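Local coordinates for protein ribulose-bisphosphate carboxylase (Alicyclobacillus acidocaldarius subsp. acidocaldarius, PDB 4NAS) that belongs to the RuBisCO large-chain family, pairing an N-terminal domain with a TIM-barrel catalytic domain, and holds calcium through a carboxylated lysine, at residues F149-C152 / A153-L157; N242-A245 / Y246-V250; P342-V345 / P346-Q350. One frame throughout, in Å; residues are numbered along the deposited sequence.

Overall arrangement
All three contacts are local, each within one unbroken run of the TIM-barrel domain, and they follow one another along the chain without touching. Contact 1 is a turn leading into helix 157-168, contact 2 the short helix after strand 238-242 with its break before helix 248-256, and contact 3 the start of helix 345-352. Their centres lie about 25 Å (1 and 2), about 30 Å (1 and 3) and about 31 Å (2 and 3) apart. Contacts 1 and 2 both meet the second subunit and each brings a side chain, Cys152 or Asn242, to about 8 Å from a bound calcium ion. Contact 3 touches no other chain of the assembly.

Contact 1. Residues F149-C152 / A153-L157; sequences FKAC and AGLTL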
loop_
_atom_site.group_PDB
_atom_site.type_symbol
_atom_site.label_atom_id
_atom_site.label_comp_id
_atom_site.label_asym_id
_atom_site.label_seq_id
_atom_site.Cartn_x
_atom_site.Cartn_y
_atom_site.Cartn_z
ATOM N N PHE B 149 -23.105 -2.467 -10.796
ATOM C CA PHE B 149 -23.362 -1.495 -11.867
ATOM C C PHE B 149 -22.473 -1.744 -13.073
ATOM O O PHE B 149 -21.260 -1.842 -12.946
ATOM C CB PHE B 149 -23.127 -0.057 -11.384
ATOM C CG PHE B 149 -24.325 0.573 -10.770
ATOM C CD1 PHE B 149 -24.650 0.333 -9.444
ATOM C CD2 PHE B 149 -25.149 1.398 -11.520
ATOM C CE1 PHE B 149 -25.784 0.912 -8.887
ATOM C CE2 PHE B 149 -26.268 1.976 -10.955
ATOM C CZ PHE B 149 -26.581 1.733 -9.641
ATOM N N LYS B 150 -23.067 -1.835 -14.251
ATOM C CA LYS B 150 -22.247 -2.061 -15.440
ATOM C C LYS B 150 -21.578 -0.760 -15.912
ATOM O O LYS B 150 -20.517 -0.791 -16.555
ATOM C CB LYS B 150 -23.071 -2.717 -16.555
ATOM C CG LYS B 150 -24.102 -1.821 -17.214
ATOM C CD LYS B 150 -24.932 -2.616 -18.206
ATOM C CE LYS B 150 -25.979 -1.746 -18.885
ATOM N NZ LYS B 150 -27.042 -2.575 -19.511
ATOM N N ALA B 151 -22.178 0.374 -15.553
ATOM C CA ALA B 151 -21.740 1.697 -16.033
ATOM C C ALA B 151 -22.121 2.797 -15.043
ATOM O O ALA B 151 -23.270 2.859 -14.596
ATOM C CB ALA B 151 -22.340 1.997 -17.396
ATOM N N CYS B 152 -21.170 3.670 -14.712
ATOM C CA CYS B 152 -21.407 4.709 -13.703
ATOM C C CYS B 152 -21.027 6.112 -14.186
ATOM O O CYS B 152 -21.887 6.994 -14.349
ATOM C CB CYS B 152 -20.633 4.389 -12.424
ATOM S SG CYS B 152 -21.070 2.809 -11.662
ATOM N N ALA B 153 -19.729 6.303 -14.389
ATOM C CA ALA B 153 -19.169 7.562 -14.876
ATOM C C ALA B 153 -19.880 8.088 -16.127
ATOM O O ALA B 153 -20.029 7.370 -17.119
ATOM C CB ALA B 153 -17.663 7.395 -15.154
ATOM N N GLY B 154 -20.302 9.348 -16.075
ATOM C CA GLY B 154 -20.937 9.995 -17.212
ATOM C C GLY B 154 -22.460 10.001 -17.173
ATOM O O GLY B 154 -23.103 10.817 -17.822
ATOM N N LEU B 155 -23.040 9.093 -16.402
ATOM C CA LEU B 155 -24.490 8.965 -16.324
ATOM C C LEU B 155 -25.123 9.946 -15.321
ATOM O O LEU B 155 -24.547 10.254 -14.276
ATOM C CB LEU B 155 -24.864 7.518 -15.968
ATOM C CG LEU B 155 -24.419 6.460 -16.981
ATOM C CD1 LEU B 155 -24.846 5.055 -16.552
ATOM C CD2 LEU B 155 -24.996 6.808 -18.350
ATOM N N THR B 156 -26.315 10.431 -15.650
ATOM C CA THR B 156 -27.099 11.265 -14.748
ATOM C C THR B 156 -27.660 10.448 -13.589
ATOM O O THR B 156 -27.779 9.227 -13.669
ATOM C CB THR B 156 -28.315 11.896 -15.480
ATOM O OG1 THR B 156 -29.281 10.879 -15.773
ATOM C CG2 THR B 156 -27.887 12.565 -16.771
ATOM N N LEU B 157 -28.036 11.140 -12.523
ATOM C CA LEU B 157 -28.697 10.512 -11.388
ATOM C C LEU B 157 -29.951 9.729 -11.806
ATOM O O LEU B 157 -30.200 8.623 -11.310
ATOM C CB LEU B 157 -29.043 11.575 -10.350
ATOM C CG LEU B 157 -29.670 11.105 -9.044
ATOM C CD1 LEU B 157 -28.909 9.920 -8.480
ATOM C CD2 LEU B 157 -29.681 12.253 -8.052
HETATM O O HOH W 1 -22.081 9.438 -13.423
#
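Cys152 and Leu155 form the ends of a type II beta turn in the loop between strand 144-146 and helix 157-168 of the TIM-barrel domain. Leu155 N donates to Cys152 O at 3.2 Å, with an N-H...O angle of 160°. Gly154 takes the third position of the turn with positive phi, where a side chain would press against the preceding carbonyl oxygen.

The side chains at the two ends part company. Leu155 folds back over the chain that precedes the turn: with CG anti to its own carbonyl carbon (chi1 -61°), CD1 reaches the Ala151 carbonyl, 3.3 Å from Ala151 O, and lies 4.0 Å from Ala151 CB. On its way the leucine passes the turn's acceptor, its CB 3.4 Å from Cys152 O. Cys152 instead directs its side chain away from the turn, onto Asp178 and Phe181; Asp178 belongs to a calcium site.

Beyond the turn, Thr156 is the N-cap of helix 157-168, its OG1 hydrogen-bonded to Glu159 N. The second subunit lies close by, with its Thr38 packed on Ala153 and its Thr41 on Ala151.

A single water bridges the two ends of the turn by donating to both carbonyls, 2.6 Å from Cys152 O and 2.7 Å from Leu155 O.

Contact 2. Residues N242-A245 / Y246-V250; sequences NVVA and YGYDV
Tyr246 N and Gly247 N take up the first carbonyls of a very short helix. Tyr246 N donates to Asn242 O at 3.1 Å, and Gly247 N to Val243 O at 2.7 Å. Tyr246 N also makes a weak second bond, to Val243 O.

Two valines then meet the side chain of Tyr248, which belongs to the next helix, one at the ring and one at the hydroxyl end. Val243 CG1 approaches the CD1 side of the ring, 3.8 Å from Tyr248 CD1, and the two side chains cross at about a right angle. Val244 runs alongside the tyrosine in the same direction, its CG2 3.7 Å from Tyr248 OH. This branch stands anti to the carbonyl carbon of Val244, while CG1 is anti to the backbone N (chi1 178°). Tyr246 sends its ring elsewhere, against Val221 and Leu224 of helix 221-233.

Partners farther out hold the hydroxyls of both tyrosines. Tyr248 OH is hydrogen-bonded to Val287 O, with Leu291 and Met292 of helix 284-295 against the side chain, and Tyr246 OH is bonded to Gly219 O. Asn242 rests on Glu179, a calcium ligand, and on Val96 of the second subunit; Val250 meets its own counterpart there.

Gly247 has positive phi (108°), ends helix 243-246 and is the N-cap of helix 248-256. Two helices joined through this glycine follow strand 238-242 of the parallel sheet, as part of a beta-alpha step of the TIM barrel.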
loop_
_atom_site.group_PDB
_atom_site.type_symbol
_atom_site.label_atom_id
_atom_site.label_comp_id
_atom_site.label_asym_id
_atom_site.label_seq_id
_atom_site.Cartn_x
_atom_site.Cartn_y
_atom_site.Cartn_z
ATOM N N ASN B 242 -12.040 0.611 -1.236
ATOM C CA ASN B 242 -10.769 0.188 -1.811
ATOM C C ASN B 242 -9.666 0.167 -0.746
ATOM O O ASN B 242 -8.839 1.080 -0.637
ATOM C CB ASN B 242 -10.388 1.108 -2.949
ATOM C CG ASN B 242 -11.351 0.982 -4.124
ATOM O OD1 ASN B 242 -11.532 -0.112 -4.680
ATOM N ND2 ASN B 242 -11.995 2.087 -4.480
ATOM N N VAL B 243 -9.672 -0.896 0.025
ATOM C CA VAL B 243 -8.857 -0.936 1.248
ATOM C C VAL B 243 -7.370 -0.710 1.018
ATOM O O VAL B 243 -6.703 0.091 1.721
ATOM C CB VAL B 243 -9.077 -2.259 1.970
ATOM C CG1 VAL B 243 -8.295 -2.267 3.282
ATOM C CG2 VAL B 243 -10.572 -2.435 2.229
ATOM N N VAL B 244 -6.816 -1.440 0.059
ATOM C CA VAL B 244 -5.378 -1.350 -0.198
ATOM C C VAL B 244 -4.979 0.035 -0.733
ATOM O O VAL B 244 -3.891 0.538 -0.430
ATOM C CB VAL B 244 -4.880 -2.498 -1.146
ATOM C CG1 VAL B 244 -3.358 -2.370 -1.466
ATOM C CG2 VAL B 244 -5.177 -3.866 -0.526
ATOM N N ALA B 245 -5.847 0.665 -1.520
ATOM C CA ALA B 245 -5.531 2.000 -2.027
ATOM C C ALA B 245 -5.452 2.999 -0.867
ATOM O O ALA B 245 -4.590 3.904 -0.836
ATOM C CB ALA B 245 -6.560 2.443 -3.049
ATOM N N TYR B 246 -6.343 2.832 0.102
ATOM C CA TYR B 246 -6.421 3.818 1.177
ATOM C C TYR B 246 -5.453 3.495 2.310
ATOM O O TYR B 246 -4.938 4.400 2.967
ATOM C CB TYR B 246 -7.834 3.899 1.723
ATOM C CG TYR B 246 -8.678 4.943 1.043
ATOM C CD1 TYR B 246 -8.372 6.294 1.171
ATOM C CD2 TYR B 246 -9.798 4.587 0.302
ATOM C CE1 TYR B 246 -9.144 7.259 0.564
ATOM C CE2 TYR B 246 -10.589 5.564 -0.321
ATOM C CZ TYR B 246 -10.252 6.892 -0.181
ATOM O OH TYR B 246 -11.029 7.871 -0.757
ATOM N N GLY B 247 -5.202 2.205 2.524
ATOM C CA GLY B 247 -4.371 1.763 3.631
ATOM C C GLY B 247 -5.166 1.099 4.732
ATOM O O GLY B 247 -6.269 1.542 5.047
ATOM N N TYR B 248 -4.600 0.080 5.383
ATOM C CA TYR B 248 -5.393 -0.700 6.333
ATOM C C TYR B 248 -5.764 0.069 7.599
ATOM O O TYR B 248 -6.842 -0.149 8.180
ATOM C CB TYR B 248 -4.714 -2.034 6.701
ATOM C CG TYR B 248 -4.563 -3.030 5.571
ATOM C CD1 TYR B 248 -5.565 -3.967 5.297
ATOM C CD2 TYR B 248 -3.410 -3.065 4.806
ATOM C CE1 TYR B 248 -5.435 -4.880 4.272
ATOM C CE2 TYR B 248 -3.270 -3.981 3.766
ATOM C CZ TYR B 248 -4.277 -4.894 3.517
ATOM O OH TYR B 248 -4.135 -5.805 2.492
ATOM N N ASP B 249 -4.863 0.939 8.046
ATOM C CA ASP B 249 -5.125 1.731 9.246
ATOM C C ASP B 249 -6.256 2.709 9.032
ATOM O O ASP B 249 -6.990 2.994 9.976
ATOM C CB ASP B 249 -3.885 2.481 9.714
ATOM C CG ASP B 249 -2.897 1.578 10.413
ATOM O OD1 ASP B 249 -3.328 0.782 11.279
ATOM O OD2 ASP B 249 -1.700 1.638 10.065
ATOM N N VAL B 250 -6.356 3.245 7.810
ATOM C CA VAL B 250 -7.449 4.129 7.443
ATOM C C VAL B 250 -8.767 3.398 7.618
ATOM O O VAL B 250 -9.677 3.902 8.290
ATOM C CB VAL B 250 -7.363 4.607 5.968
ATOM C CG1 VAL B 250 -8.718 5.099 5.503
ATOM C CG2 VAL B 250 -6.360 5.719 5.810
#

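Contact 3. Residues P342-V345 / P346-Q350; sequences PGLV and PRLYQ
Leu344 O and Val345 O open the main-chain hydrogen bonding of helix 345-352. Leu348 N donates to Leu344 O at 2.9 Å, and Tyr349 N to Val345 O at the same 2.9 Å. A water carries the pattern one step back: it donates to Gly343 O and accepts from Arg347 N (3.0 Å).

Two apolar pairs follow the same i to i+4 spacing. Leu344 and Leu348 cross at about a right angle, CD2 of the former 3.9 Å from CD1 of the latter. Val345 and Tyr349 instead run side by side, with Val345 CG1, anti to its backbone N (chi1 166°), 3.5 Å from Tyr349 CE1. Val345 O sits at the edge of that ring, in its plane, 3.2 Å from Tyr349 CD1. At i to i+3, Leu344 CD1 also touches Arg347 CB (4.0 Å).

Outward, Arg347 NH2 is hydrogen-bonded to Tyr306 OH. Val345 and Leu348 press on Leu358, and Tyr349 packs against Ile382 and Val385. The motif is a 3-10 segment, 342-344, running into alpha helix 345-352 with Pro346 in its first turn, where the helix lies against strand 357-359 and helix 371-386 of the TIM-barrel domain.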
loop_
_atom_site.group_PDB
_atom_site.type_symbol
_atom_site.label_atom_id
_atom_site.label_comp_id
_atom_site.label_asym_id
_atom_site.label_seq_id
_atom_site.Cartn_x
_atom_site.Cartn_y
_atom_site.Cartn_z
ATOM N N PRO B 342 -25.239 -18.755 -12.700
ATOM C CA PRO B 342 -26.196 -19.647 -12.028
ATOM C C PRO B 342 -25.824 -21.123 -12.116
ATOM O O PRO B 342 -26.066 -21.857 -11.163
ATOM C CB PRO B 342 -27.508 -19.367 -12.769
ATOM C CG PRO B 342 -27.402 -17.916 -13.136
ATOM C CD PRO B 342 -25.935 -17.776 -13.561
ATOM N N GLY B 343 -25.194 -21.534 -13.214
ATOM C CA GLY B 343 -24.769 -22.912 -13.373
ATOM C C GLY B 343 -23.690 -23.298 -12.377
ATOM O O GLY B 343 -23.494 -24.476 -12.078
ATOM N N LEU B 344 -22.992 -22.301 -11.851
ATOM C CA LEU B 344 -21.916 -22.565 -10.904
ATOM C C LEU B 344 -22.424 -22.616 -9.469
ATOM O O LEU B 344 -21.706 -23.080 -8.589
ATOM C CB LEU B 344 -20.781 -21.540 -11.049
ATOM C CG LEU B 344 -19.428 -21.883 -10.398
ATOM C CD1 LEU B 344 -18.733 -23.050 -11.123
ATOM C CD2 LEU B 344 -18.481 -20.660 -10.262
ATOM N N VAL B 345 -23.654 -22.151 -9.238
ATOM C CA VAL B 345 -24.220 -22.107 -7.884
ATOM C C VAL B 345 -24.085 -23.381 -7.025
ATOM O O VAL B 345 -23.700 -23.288 -5.859
ATOM C CB VAL B 345 -25.658 -21.527 -7.832
ATOM C CG1 VAL B 345 -26.320 -21.816 -6.490
ATOM C CG2 VAL B 345 -25.628 -20.025 -8.080
ATOM N N PRO B 346 -24.388 -24.563 -7.588
ATOM C CA PRO B 346 -24.225 -25.764 -6.763
ATOM C C PRO B 346 -22.774 -26.024 -6.360
ATOM O O PRO B 346 -22.525 -26.486 -5.255
ATOM C CB PRO B 346 -24.716 -26.892 -7.682
ATOM C CG PRO B 346 -25.633 -26.224 -8.644
ATOM C CD PRO B 346 -25.006 -24.881 -8.890
ATOM N N ARG B 347 -21.835 -25.764 -7.263
ATOM C CA ARG B 347 -20.422 -25.897 -6.935
ATOM C C ARG B 347 -20.071 -24.896 -5.861
ATOM O O ARG B 347 -19.307 -25.204 -4.937
ATOM C CB ARG B 347 -19.538 -25.689 -8.172
ATOM C CG ARG B 347 -18.037 -25.684 -7.882
ATOM C CD ARG B 347 -17.576 -26.931 -7.096
ATOM N NE ARG B 347 -17.412 -28.099 -7.956
ATOM C CZ ARG B 347 -16.315 -28.340 -8.669
ATOM N NH1 ARG B 347 -16.248 -29.418 -9.433
ATOM N NH2 ARG B 347 -15.287 -27.493 -8.620
ATOM N N LEU B 348 -20.624 -23.695 -5.973
ATOM C CA LEU B 348 -20.354 -22.669 -4.968
ATOM C C LEU B 348 -20.891 -23.049 -3.588
ATOM O O LEU B 348 -20.265 -22.745 -2.578
ATOM C CB LEU B 348 -20.840 -21.290 -5.428
ATOM C CG LEU B 348 -19.970 -20.718 -6.558
ATOM C CD1 LEU B 348 -20.616 -19.496 -7.222
ATOM C CD2 LEU B 348 -18.551 -20.381 -6.045
ATOM N N TYR B 349 -22.035 -23.731 -3.544
ATOM C CA TYR B 349 -22.546 -24.246 -2.276
ATOM C C TYR B 349 -21.557 -25.234 -1.662
ATOM O O TYR B 349 -21.348 -25.262 -0.451
ATOM C CB TYR B 349 -23.874 -24.956 -2.487
ATOM C CG TYR B 349 -25.112 -24.121 -2.266
ATOM C CD1 TYR B 349 -25.647 -23.355 -3.300
ATOM C CD2 TYR B 349 -25.789 -24.146 -1.049
ATOM C CE1 TYR B 349 -26.800 -22.616 -3.119
ATOM C CE2 TYR B 349 -26.951 -23.401 -0.860
ATOM C CZ TYR B 349 -27.448 -22.640 -1.905
ATOM O OH TYR B 349 -28.590 -21.887 -1.747
ATOM N N GLN B 350 -20.954 -26.053 -2.512
ATOM C CA GLN B 350 -20.021 -27.066 -2.045
ATOM C C GLN B 350 -18.719 -26.446 -1.563
ATOM O O GLN B 350 -18.209 -26.834 -0.522
ATOM C CB GLN B 350 -19.784 -28.104 -3.135
ATOM C CG GLN B 350 -21.001 -28.952 -3.379
ATOM C CD GLN B 350 -20.837 -29.840 -4.566
ATOM O OE1 GLN B 350 -20.044 -29.553 -5.464
ATOM N NE2 GLN B 350 -21.574 -30.935 -4.584
HETATM O O HOH W 2 -22.178 -25.983 -10.251
#